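Local coordinates for protein cytidine deaminase (Mycobacterium leprae, PDB 3R2N) that probably catalyses the zinc-dependent hydrolytic deamination of cytidine to uridine in pyrimidine salvage, working as a homotetramer, at residues G75-V80 with Q98-H103. Residues are numbered along the deposited sequence; the frame is centred on the assembly and turned at random.
Sequences GRLVAV and QLLYEH
Leu-77 and Leu-100 meet methyl to methyl, CD1 of Leu-77 lying 3.8 Å from CD2 of Leu-100, and form the tight, buried part of this strand-helix contact. With CG beside the backbone N in both (chi1 -71° and -61°), the branched ends are sent to each other and cross at a slant; leucine's branched, apolar end suits such a buried interface. Val-80 makes a looser, peripheral contact, its CG2 4.2 Å from the same Leu-100 CD2; a beta-branched valine suits a strand. The extra residue of the classic bulge that Val-78 and Ala-79 make opposite Phe-38 is consistent with Leu-77 and Val-80 both pointing toward the helix.

Polar contacts gather near the helix's C-terminal end, where carbonyls lack a next turn to bond. His-103 O accepts a hydrogen bond from the backbone N-H of Leu-77 (N to O 2.9 Å) and also has the CA of Arg-76 close by. Exposed Arg-76 marks the solvent side: its chain, bent at chi2 and chi3, curls across toward the helix end, bringing NH1 to Glu-102 O at 2.9 Å, a markedly bent bond (136° at the hydrogen), while one guanidinium face lies over His-103 C. A long, flexible arginine suits this solvent edge, and its positive charge probably favours the helix's carbonyl end. The His-103 ring instead turns away to bond Tyr-70 OH through ND1, and the Glu-102 carboxylate bonds Tyr-25 of a second subunit.

The contact packs helix 94-104 against strand 77-83 within a beta-alpha-beta unit completed by strand 109-112, whose Ile-110 touches both Val-80 and Leu-100, while Ile-66 of helix 61-71 packs on Leu-77 and His-103.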
loop_
_atom_site.group_PDB
_atom_site.type_symbol
_atom_site.label_atom_id
_atom_site.label_comp_id
_atom_site.label_asym_id
_atom_site.label_seq_id
_atom_site.Cartn_x
_atom_site.Cartn_y
_atom_site.Cartn_z
ATOM N N GLY D 75 18.878 -4.174 -12.572
ATOM C CA GLY D 75 19.297 -5.560 -12.629
ATOM C C GLY D 75 18.146 -6.449 -12.192
ATOM O O GLY D 75 17.007 -6.004 -12.096
ATOM N N ARG D 76 18.448 -7.718 -11.974
ATOM C CA ARG D 76 17.464 -8.712 -11.657
ATOM C C ARG D 76 17.921 -9.410 -10.413
ATOM O O ARG D 76 19.086 -9.803 -10.321
ATOM C CB ARG D 76 17.383 -9.761 -12.774
ATOM C CG ARG D 76 16.948 -9.238 -14.136
ATOM C CD ARG D 76 15.478 -8.831 -14.197
ATOM N NE ARG D 76 14.574 -9.981 -14.276
ATOM C CZ ARG D 76 13.253 -9.928 -14.109
ATOM N NH1 ARG D 76 12.645 -8.771 -13.838
ATOM N NH2 ARG D 76 12.536 -11.044 -14.203
ATOM N N LEU D 77 16.995 -9.601 -9.474
ATOM C CA LEU D 77 17.270 -10.349 -8.249
ATOM C C LEU D 77 17.502 -11.803 -8.560
ATOM O O LEU D 77 16.852 -12.378 -9.425
ATOM C CB LEU D 77 16.114 -10.214 -7.254
ATOM C CG LEU D 77 15.926 -8.861 -6.563
ATOM C CD1 LEU D 77 14.652 -8.902 -5.797
ATOM C CD2 LEU D 77 17.078 -8.540 -5.633
ATOM N N VAL D 78 18.428 -12.414 -7.848
ATOM C CA VAL D 78 18.739 -13.800 -8.108
ATOM C C VAL D 78 18.514 -14.705 -6.878
ATOM O O VAL D 78 18.067 -15.845 -7.011
ATOM C CB VAL D 78 20.156 -13.871 -8.731
ATOM C CG1 VAL D 78 20.970 -15.017 -8.211
ATOM C CG2 VAL D 78 20.043 -13.883 -10.257
ATOM N N ALA D 79 18.789 -14.190 -5.680
ATOM C CA ALA D 79 18.543 -14.957 -4.461
ATOM C C ALA D 79 18.236 -14.019 -3.306
ATOM O O ALA D 79 18.870 -12.971 -3.177
ATOM C CB ALA D 79 19.733 -15.862 -4.128
ATOM N N VAL D 80 17.277 -14.401 -2.463
ATOM C CA VAL D 80 16.820 -13.533 -1.371
ATOM C C VAL D 80 16.637 -14.322 -0.071
ATOM O O VAL D 80 16.100 -15.443 -0.082
ATOM C CB VAL D 80 15.479 -12.831 -1.733
ATOM C CG1 VAL D 80 14.965 -12.003 -0.581
ATOM C CG2 VAL D 80 15.648 -11.968 -2.936
ATOM N N GLN D 98 4.792 -10.471 -4.911
ATOM C CA GLN D 98 4.541 -9.773 -6.165
ATOM C C GLN D 98 5.726 -8.838 -6.561
ATOM O O GLN D 98 6.114 -8.838 -7.724
ATOM C CB GLN D 98 3.160 -9.084 -6.161
ATOM C CG GLN D 98 2.622 -8.626 -7.554
ATOM C CD GLN D 98 2.135 -9.786 -8.400
ATOM O OE1 GLN D 98 1.281 -10.559 -7.967
ATOM N NE2 GLN D 98 2.687 -9.938 -9.593
ATOM N N LEU D 99 6.318 -8.085 -5.624
ATOM C CA LEU D 99 7.496 -7.245 -5.971
ATOM C C LEU D 99 8.640 -8.123 -6.475
ATOM O O LEU D 99 9.160 -7.890 -7.570
ATOM C CB LEU D 99 7.973 -6.348 -4.816
ATOM C CG LEU D 99 7.013 -5.356 -4.145
ATOM C CD1 LEU D 99 7.751 -4.492 -3.174
ATOM C CD2 LEU D 99 6.200 -4.470 -5.109
ATOM N N LEU D 100 8.977 -9.154 -5.696
ATOM C CA LEU D 100 10.049 -10.082 -6.018
ATOM C C LEU D 100 9.884 -10.748 -7.376
ATOM O O LEU D 100 10.866 -10.963 -8.115
ATOM C CB LEU D 100 10.164 -11.159 -4.941
ATOM C CG LEU D 100 10.493 -10.656 -3.548
ATOM C CD1 LEU D 100 10.238 -11.735 -2.501
ATOM C CD2 LEU D 100 11.912 -10.124 -3.489
ATOM N N TYR D 101 8.644 -11.091 -7.696
ATOM C CA TYR D 101 8.344 -11.725 -8.951
ATOM C C TYR D 101 8.686 -10.752 -10.046
ATOM O O TYR D 101 9.353 -11.112 -11.011
ATOM C CB TYR D 101 6.859 -12.098 -9.073
ATOM C CG TYR D 101 6.631 -13.045 -10.236
ATOM C CD1 TYR D 101 6.867 -14.417 -10.085
ATOM C CD2 TYR D 101 6.217 -12.579 -11.489
ATOM C CE1 TYR D 101 6.673 -15.309 -11.139
ATOM C CE2 TYR D 101 6.027 -13.467 -12.563
ATOM C CZ TYR D 101 6.258 -14.838 -12.367
ATOM O OH TYR D 101 6.085 -15.762 -13.398
ATOM N N GLU D 102 8.207 -9.527 -9.903
ATOM C CA GLU D 102 8.419 -8.531 -10.922
ATOM C C GLU D 102 9.940 -8.241 -11.172
ATOM O O GLU D 102 10.319 -7.934 -12.292
ATOM C CB GLU D 102 7.587 -7.277 -10.630
ATOM C CG GLU D 102 7.843 -6.182 -11.620
ATOM C CD GLU D 102 6.611 -5.454 -12.090
ATOM O OE1 GLU D 102 5.488 -5.790 -11.671
ATOM O OE2 GLU D 102 6.763 -4.524 -12.897
ATOM N N HIS D 103 10.799 -8.408 -10.162
ATOM C CA HIS D 103 12.212 -8.050 -10.298
ATOM C C HIS D 103 13.174 -9.217 -10.319
ATOM O O HIS D 103 14.374 -9.008 -10.493
ATOM C CB HIS D 103 12.621 -7.034 -9.230
ATOM C CG HIS D 103 11.712 -5.849 -9.195
ATOM N ND1 HIS D 103 11.705 -4.900 -10.188
ATOM C CD2 HIS D 103 10.710 -5.514 -8.348
ATOM C CE1 HIS D 103 10.759 -4.008 -9.937
ATOM N NE2 HIS D 103 10.130 -4.368 -8.834
#